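Local coordinates for oligopeptide-binding protein oppA (Lactococcus lactis, PDB 3DRF) that captures oligopeptides in a voluminous cavity that shuts like a Venus fly-trap, and serves the OppABCDF ABC transporter in their uptake, at residues E120-E124 / I157-F162; V220-K225 / Y237-Y243; A339-V345 / N428-W433. All blocks are in the same frame, centred on the assembly; numbering follows the deposited sequence.

Contact 1 (E120-E124 / I157-F162); sequences EFTYE and ISGITF
E120, I157 and I160 carry this helix-on-sheet packing: helix 116-127 leans on strand 160-161, at the margin of a four-stranded antiparallel sheet, and on the type I turn from I157 to I160 that leads into it. E120 CG, anti to the backbone N (chi1 179°), reaches I160 CG2 at 3.9 Å, and the bend at the second torsion turns the carboxylate so that E120 OE2 lies 3.7 Å from I157 CD1. E120 CB meets the edge of the F162 ring in its plane, 3.6 Å from F162 CZ. K117 forms salt bridges with E120 OE1 and with E124 OE2. Y123 offers a ring face to I160, whose CD1 makes a CH-pi contact 3.7 Å from the Y123 ring centroid. I157 CD1 packs on Y123 CB at 3.8 Å, and L146 of helix 146-150 touches both residues. Replacing Y123 by an alanine would probably leave a gap against I160 CD1, where the ring face had been, and deprive the Y119 hydroxyl and the backbone N of L191 of their hydrogen-bond partner. The polar link is a water that accepts from I157 N at 2.9 Å and donates to E120 OE2 at 2.8 Å.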
loop_
_atom_site.group_PDB
_atom_site.type_symbol
_atom_site.label_atom_id
_atom_site.label_comp_id
_atom_site.label_asym_id
_atom_site.label_seq_id
_atom_site.Cartn_x
_atom_site.Cartn_y
_atom_site.Cartn_z
ATOM N N GLU A 120 -2.909 -19.300 10.934
ATOM C CA GLU A 120 -2.312 -20.044 9.816
ATOM C C GLU A 120 -3.149 -19.866 8.536
ATOM O O GLU A 120 -2.609 -19.758 7.461
ATOM C CB GLU A 120 -2.189 -21.554 10.220
ATOM C CG GLU A 120 -1.582 -22.408 9.083
ATOM C CD GLU A 120 -2.597 -22.903 8.022
ATOM O OE1 GLU A 120 -3.779 -22.801 8.209
ATOM O OE2 GLU A 120 -2.073 -23.411 7.021
ATOM N N PHE A 121 -4.474 -19.806 8.682
ATOM C CA PHE A 121 -5.325 -19.711 7.467
ATOM C C PHE A 121 -5.082 -18.407 6.661
ATOM O O PHE A 121 -5.114 -18.455 5.472
ATOM C CB PHE A 121 -6.831 -19.900 7.829
ATOM C CG PHE A 121 -7.716 -20.044 6.612
ATOM C CD1 PHE A 121 -8.818 -19.234 6.459
ATOM C CD2 PHE A 121 -7.427 -20.975 5.633
ATOM C CE1 PHE A 121 -9.632 -19.360 5.366
ATOM C CE2 PHE A 121 -8.276 -21.114 4.487
ATOM C CZ PHE A 121 -9.347 -20.277 4.379
ATOM N N THR A 122 -4.764 -17.304 7.355
ATOM C CA THR A 122 -4.320 -16.053 6.666
ATOM C C THR A 122 -3.183 -16.386 5.631
ATOM O O THR A 122 -3.198 -15.940 4.519
ATOM C CB THR A 122 -3.757 -15.109 7.706
ATOM O OG1 THR A 122 -4.869 -14.724 8.580
ATOM C CG2 THR A 122 -3.155 -13.856 7.023
ATOM N N TYR A 123 -2.216 -17.207 6.049
ATOM C CA TYR A 123 -1.073 -17.546 5.161
ATOM C C TYR A 123 -1.565 -18.301 3.917
ATOM O O TYR A 123 -1.075 -18.063 2.882
ATOM C CB TYR A 123 -0.042 -18.391 5.890
ATOM C CG TYR A 123 0.763 -17.579 6.937
ATOM C CD1 TYR A 123 0.260 -17.368 8.230
ATOM C CD2 TYR A 123 1.978 -16.965 6.618
ATOM C CE1 TYR A 123 0.971 -16.641 9.198
ATOM C CE2 TYR A 123 2.707 -16.212 7.597
ATOM C CZ TYR A 123 2.210 -16.100 8.873
ATOM O OH TYR A 123 2.935 -15.356 9.785
ATOM N N GLU A 124 -2.538 -19.188 4.082
ATOM C CA GLU A 124 -3.071 -19.921 2.955
ATOM C C GLU A 124 -3.790 -18.984 2.003
ATOM O O GLU A 124 -3.719 -19.144 0.842
ATOM C CB GLU A 124 -4.058 -21.023 3.415
ATOM C CG GLU A 124 -3.359 -22.138 4.325
ATOM C CD GLU A 124 -4.237 -23.316 4.618
ATOM O OE1 GLU A 124 -5.272 -23.362 4.041
ATOM O OE2 GLU A 124 -3.871 -24.117 5.464
ATOM N N ILE A 157 1.959 -26.200 5.364
ATOM C CA ILE A 157 3.043 -25.256 5.598
ATOM C C ILE A 157 3.812 -25.795 6.797
ATOM O O ILE A 157 3.425 -25.645 7.913
ATOM C CB ILE A 157 2.544 -23.837 5.870
ATOM C CG1 ILE A 157 1.672 -23.286 4.732
ATOM C CG2 ILE A 157 3.753 -22.913 6.078
ATOM C CD1 ILE A 157 0.833 -22.004 5.117
ATOM N N SER A 158 4.898 -26.464 6.489
ATOM C CA SER A 158 5.665 -27.216 7.521
ATOM C C SER A 158 6.199 -26.343 8.684
ATOM O O SER A 158 6.241 -26.761 9.753
ATOM C CB SER A 158 6.791 -28.045 6.875
ATOM O OG SER A 158 7.793 -27.205 6.371
ATOM N N GLY A 159 6.534 -25.102 8.359
ATOM C CA GLY A 159 7.071 -24.133 9.332
ATOM C C GLY A 159 6.074 -23.497 10.260
ATOM O O GLY A 159 6.481 -22.747 11.084
ATOM N N ILE A 160 4.799 -23.769 10.082
ATOM C CA ILE A 160 3.783 -23.239 11.018
ATOM C C ILE A 160 3.174 -24.414 11.791
ATOM O O ILE A 160 2.535 -25.245 11.201
ATOM C CB ILE A 160 2.714 -22.467 10.234
ATOM C CG1 ILE A 160 3.383 -21.269 9.495
ATOM C CG2 ILE A 160 1.618 -21.997 11.195
ATOM C CD1 ILE A 160 2.416 -20.343 8.697
ATOM N N THR A 161 3.360 -24.399 13.105
ATOM C CA THR A 161 2.855 -25.466 13.966
ATOM C C THR A 161 2.120 -24.859 15.178
ATOM O O THR A 161 2.157 -23.672 15.440
ATOM C CB THR A 161 4.008 -26.427 14.411
ATOM O OG1 THR A 161 5.017 -25.684 15.125
ATOM C CG2 THR A 161 4.649 -27.178 13.216
ATOM N N PHE A 162 1.452 -25.756 15.889
ATOM C CA PHE A 162 0.489 -25.357 16.923
ATOM C C PHE A 162 0.789 -26.071 18.243
ATOM O O PHE A 162 0.315 -27.170 18.462
ATOM C CB PHE A 162 -0.942 -25.669 16.475
ATOM C CG PHE A 162 -1.234 -25.202 15.050
ATOM C CD1 PHE A 162 -1.234 -23.862 14.736
ATOM C CD2 PHE A 162 -1.479 -26.109 14.039
ATOM C CE1 PHE A 162 -1.545 -23.437 13.456
ATOM C CE2 PHE A 162 -1.755 -25.685 12.754
ATOM C CZ PHE A 162 -1.800 -24.339 12.489
HETATM O O HOH W 1 -0.730 -25.816 6.476
#

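Contact 2 (V220-K225 / Y237-Y243); sequences VTGPFK and YVPNPYY
P223 rests on one face of the Y243 ring, the two side chains lying side by side and pointing the same way. P223 CA stands 3.7 Å above the ring plane, displaced toward the rim, and P223 CB makes a CH-pi contact 4.1 Å from the Y243 centroid. The first torsion of Y243 (chi1 -178°) carries its ring over 221-223, with CG opposite the backbone N, and the ring edge comes up to T221 O. N240 approaches the same loop with its amide: ND2 donates to G222 O at 3.0 Å, the bond lying in the carbonyl plane and close to the amide plane, while OD1 takes the N-H of Y242 in an Asx turn. All this sits at the open end of a beta hairpin, strands 224-230 and 234-239, the first of them outermost at one side of a mixed sheet. Here K225 and V238 form a hydrogen-bonded pair and F224 and P239 a non-hydrogen-bonded one. K225 and V238 project from the same face of the sheet; the lysine stretches out obliquely across the valine, bringing K225 CE to 3.7 Å from V238 CG2. F224 CB meets Y237 CD1 at 3.7 Å, and W565 of helix 564-567 packs on both F224 and P223. Beyond the hairpin pairs, N240 N donates to P223 O at 2.9 Å from above the carbonyl plane, and a water donates to both P223 O and N240 O.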
loop_
_atom_site.group_PDB
_atom_site.type_symbol
_atom_site.label_atom_id
_atom_site.label_comp_id
_atom_site.label_asym_id
_atom_site.label_seq_id
_atom_site.Cartn_x
_atom_site.Cartn_y
_atom_site.Cartn_z
ATOM N N VAL A 220 -15.756 -10.506 12.087
ATOM C CA VAL A 220 -14.629 -9.634 12.456
ATOM C C VAL A 220 -14.329 -9.781 13.935
ATOM O O VAL A 220 -15.007 -10.433 14.682
ATOM C CB VAL A 220 -14.887 -8.155 12.105
ATOM C CG1 VAL A 220 -15.265 -8.019 10.614
ATOM C CG2 VAL A 220 -16.031 -7.571 13.009
ATOM N N THR A 221 -13.236 -9.158 14.309
ATOM C CA THR A 221 -12.706 -9.271 15.686
ATOM C C THR A 221 -12.609 -7.903 16.443
ATOM O O THR A 221 -12.277 -7.878 17.563
ATOM C CB THR A 221 -11.265 -9.897 15.692
ATOM O OG1 THR A 221 -10.321 -9.004 15.070
ATOM C CG2 THR A 221 -11.246 -11.284 15.009
ATOM N N GLY A 222 -12.910 -6.812 15.773
ATOM C CA GLY A 222 -12.674 -5.485 16.316
ATOM C C GLY A 222 -13.789 -4.971 17.251
ATOM O O GLY A 222 -14.721 -5.646 17.549
ATOM N N PRO A 223 -13.656 -3.713 17.678
ATOM C CA PRO A 223 -14.625 -3.162 18.674
ATOM C C PRO A 223 -16.027 -2.985 18.085
ATOM O O PRO A 223 -16.980 -3.008 18.850
ATOM C CB PRO A 223 -13.988 -1.812 19.115
ATOM C CG PRO A 223 -12.928 -1.507 18.043
ATOM C CD PRO A 223 -12.473 -2.851 17.469
ATOM N N PHE A 224 -16.152 -2.854 16.785
ATOM C CA PHE A 224 -17.435 -2.786 16.088
ATOM C C PHE A 224 -17.513 -3.932 15.070
ATOM O O PHE A 224 -16.532 -4.456 14.636
ATOM C CB PHE A 224 -17.607 -1.443 15.321
ATOM C CG PHE A 224 -17.701 -0.215 16.236
ATOM C CD1 PHE A 224 -18.931 0.312 16.571
ATOM C CD2 PHE A 224 -16.569 0.354 16.777
ATOM C CE1 PHE A 224 -19.034 1.384 17.439
ATOM C CE2 PHE A 224 -16.635 1.450 17.655
ATOM C CZ PHE A 224 -17.887 1.973 17.976
ATOM N N LYS A 225 -18.705 -4.318 14.755
ATOM C CA LYS A 225 -18.989 -5.246 13.659
ATOM C C LYS A 225 -19.839 -4.563 12.611
ATOM O O LYS A 225 -20.630 -3.701 12.921
ATOM C CB LYS A 225 -19.683 -6.497 14.196
ATOM C CG LYS A 225 -21.035 -6.240 14.833
ATOM C CD LYS A 225 -21.692 -7.544 15.356
ATOM C CE LYS A 225 -23.114 -7.222 15.861
ATOM N NZ LYS A 225 -23.832 -8.468 16.244
ATOM N N TYR A 237 -21.709 0.272 11.223
ATOM C CA TYR A 237 -21.081 -0.411 12.326
ATOM C C TYR A 237 -21.866 -0.266 13.658
ATOM O O TYR A 237 -22.350 0.831 14.004
ATOM C CB TYR A 237 -19.730 0.214 12.547
ATOM C CG TYR A 237 -18.606 -0.151 11.588
ATOM C CD1 TYR A 237 -18.021 -1.412 11.647
ATOM C CD2 TYR A 237 -18.049 0.782 10.731
ATOM C CE1 TYR A 237 -16.900 -1.729 10.820
ATOM C CE2 TYR A 237 -16.964 0.460 9.920
ATOM C CZ TYR A 237 -16.412 -0.789 9.981
ATOM O OH TYR A 237 -15.313 -1.136 9.263
ATOM N N VAL A 238 -21.967 -1.369 14.399
ATOM C CA VAL A 238 -22.533 -1.368 15.760
ATOM C C VAL A 238 -21.533 -2.055 16.665
ATOM O O VAL A 238 -20.646 -2.741 16.158
ATOM C CB VAL A 238 -23.930 -2.127 15.816
ATOM C CG1 VAL A 238 -24.886 -1.434 14.831
ATOM C CG2 VAL A 238 -23.753 -3.609 15.469
ATOM N N PRO A 239 -21.630 -1.923 17.981
ATOM C CA PRO A 239 -20.606 -2.551 18.818
ATOM C C PRO A 239 -20.620 -4.080 18.670
ATOM O O PRO A 239 -21.648 -4.683 18.490
ATOM C CB PRO A 239 -21.060 -2.165 20.227
ATOM C CG PRO A 239 -21.726 -0.792 20.030
ATOM C CD PRO A 239 -22.527 -1.028 18.766
ATOM N N ASN A 240 -19.424 -4.645 18.728
ATOM C CA ASN A 240 -19.232 -6.093 18.776
ATOM C C ASN A 240 -19.206 -6.542 20.241
ATOM O O ASN A 240 -18.297 -6.286 20.920
ATOM C CB ASN A 240 -17.891 -6.441 18.075
ATOM C CG ASN A 240 -17.473 -7.878 18.288
ATOM O OD1 ASN A 240 -18.228 -8.715 18.692
ATOM N ND2 ASN A 240 -16.245 -8.154 17.976
ATOM N N PRO A 241 -20.283 -7.193 20.683
ATOM C CA PRO A 241 -20.395 -7.545 22.104
ATOM C C PRO A 241 -19.375 -8.556 22.607
ATOM O O PRO A 241 -19.148 -8.712 23.768
ATOM C CB PRO A 241 -21.837 -8.135 22.224
ATOM C CG PRO A 241 -22.117 -8.628 20.939
ATOM C CD PRO A 241 -21.453 -7.677 19.930
ATOM N N TYR A 242 -18.745 -9.232 21.664
ATOM C CA TYR A 242 -17.696 -10.235 21.991
ATOM C C TYR A 242 -16.276 -9.670 22.065
ATOM O O TYR A 242 -15.380 -10.381 22.392
ATOM C CB TYR A 242 -17.762 -11.401 20.984
ATOM C CG TYR A 242 -19.114 -12.128 20.985
ATOM C CD1 TYR A 242 -19.488 -12.960 22.045
ATOM C CD2 TYR A 242 -19.993 -11.995 19.912
ATOM C CE1 TYR A 242 -20.706 -13.576 22.062
ATOM C CE2 TYR A 242 -21.200 -12.664 19.913
ATOM C CZ TYR A 242 -21.512 -13.452 20.994
ATOM O OH TYR A 242 -22.698 -14.131 21.025
ATOM N N TYR A 243 -16.121 -8.405 21.789
ATOM C CA TYR A 243 -14.767 -7.782 21.798
ATOM C C TYR A 243 -14.180 -7.868 23.189
ATOM O O TYR A 243 -14.824 -7.603 24.143
ATOM C CB TYR A 243 -14.899 -6.293 21.402
ATOM C CG TYR A 243 -13.570 -5.546 21.320
ATOM C CD1 TYR A 243 -12.538 -5.972 20.449
ATOM C CD2 TYR A 243 -13.345 -4.423 22.113
ATOM C CE1 TYR A 243 -11.334 -5.306 20.408
ATOM C CE2 TYR A 243 -12.118 -3.755 22.072
ATOM C CZ TYR A 243 -11.137 -4.207 21.226
ATOM O OH TYR A 243 -9.925 -3.526 21.191
HETATM O O HOH W 2 -13.867 -9.700 18.950
HETATM O O HOH W 3 -17.407 -3.757 21.560
#

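Contact 3 (A339-V345 / N428-W433); sequences ARNVAEV and NYIQQW
N341 and N428 meet amide to amide and exchange two hydrogen bonds, where the junction of helices 330-339 and 342-349 packs on helix 422-435; R340, in this junction, also touches strands 292-307 and 536-549. N428 ND2 donates to N341 OD1 at 2.9 Å and N341 ND2 returns the bond to N428 OD1 at 3.0 Å; each donor sits on a lone pair in the partner's carbonyl plane, and the two amides are nearly coplanar, 25° apart. N341 ND2 also donates to E344 OE1 at 3.0 Å, in an almost straight bond on the anti side of the carboxylate, 26° out of its plane. Although N341 stands right before helix 342-349, its side chain makes no capping bond; its first torsion (chi1 56°) instead presents the amide to helix 422-435. The Q432 amide stacks on that of N341, with K435 bonded to Q432 OE1.

Aromatic rings take up the arginine: R340 CD lies over the centre of the Y429 ring, 3.9 Å from the centroid, a CH-pi contact; the guanidinium itself is too far from that ring for more than weak attraction, and its NH1 bonds to T539. W433 is met by the aliphatic CG and CD, with R340 CG 3.6 Å from W433 CZ2.

Apolar packing adds A339 CB, 3.7 Å from W433 CD1, and V345 CG2, 3.9 Å from Y429 CZ, with V342 CG2 also near the phenol end; W433 NE1 bonds to I336 O.

The E344 carboxylate probably decides the amide orientation: a flipped N341 would face OE1 with its oxygen, and N428 would have to turn as well.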
loop_
_atom_site.group_PDB
_atom_site.type_symbol
_atom_site.label_atom_id
_atom_site.label_comp_id
_atom_site.label_asym_id
_atom_site.label_seq_id
_atom_site.Cartn_x
_atom_site.Cartn_y
_atom_site.Cartn_z
ATOM N N ALA A 339 12.637 15.462 -16.949
ATOM C CA ALA A 339 11.775 16.444 -17.698
ATOM C C ALA A 339 10.539 16.877 -16.880
ATOM O O ALA A 339 9.967 17.875 -17.129
ATOM C CB ALA A 339 11.315 15.815 -18.993
ATOM N N ARG A 340 10.097 16.067 -15.913
ATOM C CA ARG A 340 8.921 16.486 -15.118
ATOM C C ARG A 340 9.261 17.703 -14.233
ATOM O O ARG A 340 10.362 17.913 -13.845
ATOM C CB ARG A 340 8.376 15.343 -14.190
ATOM C CG ARG A 340 7.729 14.164 -14.976
ATOM C CD ARG A 340 6.854 13.300 -14.035
ATOM N NE ARG A 340 7.654 12.744 -12.936
ATOM C CZ ARG A 340 7.108 12.076 -11.932
ATOM N NH1 ARG A 340 7.870 11.631 -10.988
ATOM N NH2 ARG A 340 5.803 11.879 -11.911
ATOM N N ASN A 341 8.201 18.481 -13.976
ATOM C CA ASN A 341 8.254 19.619 -13.093
ATOM C C ASN A 341 7.424 19.407 -11.817
ATOM O O ASN A 341 6.505 20.117 -11.547
ATOM C CB ASN A 341 7.767 20.891 -13.845
ATOM C CG ASN A 341 6.384 20.745 -14.431
ATOM O OD1 ASN A 341 5.899 19.713 -14.660
ATOM N ND2 ASN A 341 5.754 21.881 -14.671
ATOM N N VAL A 342 7.840 18.420 -11.028
ATOM C CA VAL A 342 7.048 18.009 -9.874
ATOM C C VAL A 342 6.980 19.145 -8.825
ATOM O O VAL A 342 5.972 19.353 -8.248
ATOM C CB VAL A 342 7.636 16.708 -9.250
ATOM C CG1 VAL A 342 6.909 16.353 -8.017
ATOM C CG2 VAL A 342 7.568 15.582 -10.276
ATOM N N ALA A 343 8.077 19.859 -8.607
ATOM C CA ALA A 343 8.089 20.975 -7.652
ATOM C C ALA A 343 7.099 22.082 -8.091
ATOM O O ALA A 343 6.346 22.557 -7.285
ATOM C CB ALA A 343 9.539 21.523 -7.504
ATOM N N GLU A 344 7.103 22.447 -9.368
ATOM C CA GLU A 344 6.139 23.433 -9.851
ATOM C C GLU A 344 4.685 22.975 -9.619
ATOM O O GLU A 344 3.873 23.728 -9.202
ATOM C CB GLU A 344 6.354 23.719 -11.343
ATOM C CG GLU A 344 7.570 24.540 -11.688
ATOM C CD GLU A 344 7.578 24.997 -13.121
ATOM O OE1 GLU A 344 6.822 24.560 -13.961
ATOM O OE2 GLU A 344 8.412 25.877 -13.320
ATOM N N VAL A 345 4.380 21.708 -9.888
ATOM C CA VAL A 345 3.039 21.145 -9.667
ATOM C C VAL A 345 2.695 21.202 -8.185
ATOM O O VAL A 345 1.660 21.648 -7.829
ATOM C CB VAL A 345 3.001 19.679 -10.214
ATOM C CG1 VAL A 345 1.782 18.955 -9.701
ATOM C CG2 VAL A 345 3.075 19.709 -11.765
ATOM N N ASN A 428 0.067 18.752 -18.306
ATOM C CA ASN A 428 1.303 19.466 -17.958
ATOM C C ASN A 428 2.585 18.582 -18.118
ATOM O O ASN A 428 3.529 19.018 -18.714
ATOM C CB ASN A 428 1.224 20.053 -16.545
ATOM C CG ASN A 428 2.577 20.344 -15.939
ATOM O OD1 ASN A 428 3.145 21.384 -16.138
ATOM N ND2 ASN A 428 3.080 19.409 -15.192
ATOM N N TYR A 429 2.531 17.324 -17.655
ATOM C CA TYR A 429 3.661 16.399 -17.870
ATOM C C TYR A 429 3.839 16.042 -19.358
ATOM O O TYR A 429 4.936 15.991 -19.810
ATOM C CB TYR A 429 3.553 15.154 -16.967
ATOM C CG TYR A 429 3.716 15.473 -15.465
ATOM C CD1 TYR A 429 4.693 16.366 -14.982
ATOM C CD2 TYR A 429 2.842 14.886 -14.537
ATOM C CE1 TYR A 429 4.819 16.629 -13.595
ATOM C CE2 TYR A 429 2.969 15.139 -13.178
ATOM C CZ TYR A 429 3.951 15.997 -12.722
ATOM O OH TYR A 429 4.110 16.295 -11.401
ATOM N N ILE A 430 2.736 15.800 -20.058
ATOM C CA ILE A 430 2.797 15.573 -21.500
ATOM C C ILE A 430 3.512 16.756 -22.222
ATOM O O ILE A 430 4.311 16.535 -23.089
ATOM C CB ILE A 430 1.360 15.311 -22.053
ATOM C CG1 ILE A 430 0.896 13.917 -21.596
ATOM C CG2 ILE A 430 1.357 15.350 -23.611
ATOM C CD1 ILE A 430 -0.604 13.572 -21.942
ATOM N N GLN A 431 3.174 17.967 -21.825
ATOM C CA GLN A 431 3.816 19.175 -22.320
ATOM C C GLN A 431 5.308 19.194 -21.985
ATOM O O GLN A 431 6.080 19.513 -22.816
ATOM C CB GLN A 431 3.111 20.403 -21.720
ATOM C CG GLN A 431 3.785 21.724 -22.015
ATOM C CD GLN A 431 3.305 22.872 -21.130
ATOM O OE1 GLN A 431 2.496 22.724 -20.229
ATOM N NE2 GLN A 431 3.810 24.056 -21.443
ATOM N N GLN A 432 5.716 18.804 -20.783
ATOM C CA GLN A 432 7.149 18.763 -20.482
ATOM C C GLN A 432 7.871 17.704 -21.353
ATOM O O GLN A 432 8.946 17.939 -21.836
ATOM C CB GLN A 432 7.422 18.481 -18.975
ATOM C CG GLN A 432 6.699 19.404 -17.980
ATOM C CD GLN A 432 6.844 20.897 -18.315
ATOM O OE1 GLN A 432 7.913 21.393 -18.469
ATOM N NE2 GLN A 432 5.734 21.553 -18.412
ATOM N N TRP A 433 7.241 16.563 -21.549
ATOM C CA TRP A 433 7.830 15.518 -22.357
ATOM C C TRP A 433 7.968 15.932 -23.849
ATOM O O TRP A 433 8.918 15.605 -24.468
ATOM C CB TRP A 433 7.001 14.226 -22.126
ATOM C CG TRP A 433 7.283 13.650 -20.720
ATOM C CD1 TRP A 433 8.426 13.728 -20.057
ATOM C CD2 TRP A 433 6.352 13.011 -19.847
ATOM N NE1 TRP A 433 8.326 13.142 -18.825
ATOM C CE2 TRP A 433 7.052 12.687 -18.672
ATOM C CE3 TRP A 433 5.020 12.645 -19.961
ATOM C CZ2 TRP A 433 6.457 12.013 -17.596
ATOM C CZ3 TRP A 433 4.397 11.974 -18.865
ATOM C CH2 TRP A 433 5.119 11.687 -17.694
#

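Overall arrangement
The three contacts share no helix or strand. Contacts 1 and 2 lie on the same side of the molecule, their centres 26 Å apart and their nearest atoms about 10 Å, whereas contact 3 is on the opposite side of the chain's centre, its centre 48 and 47 Å from theirs; this spread is consistent with the two-lobed fly-trap architecture. Contacts 1 and 3 are buried, contact 2 only partly. Contact 1 seats a helix on a sheet margin mainly through apolar atoms, with a water as its polar bridge. Contact 2 combines main-chain hydrogen bonds with the N240 amide and proline-tyrosine packing. Contact 3 joins the link before helix 342-349, and that helix's start, to helix 422-435 through amides and rings.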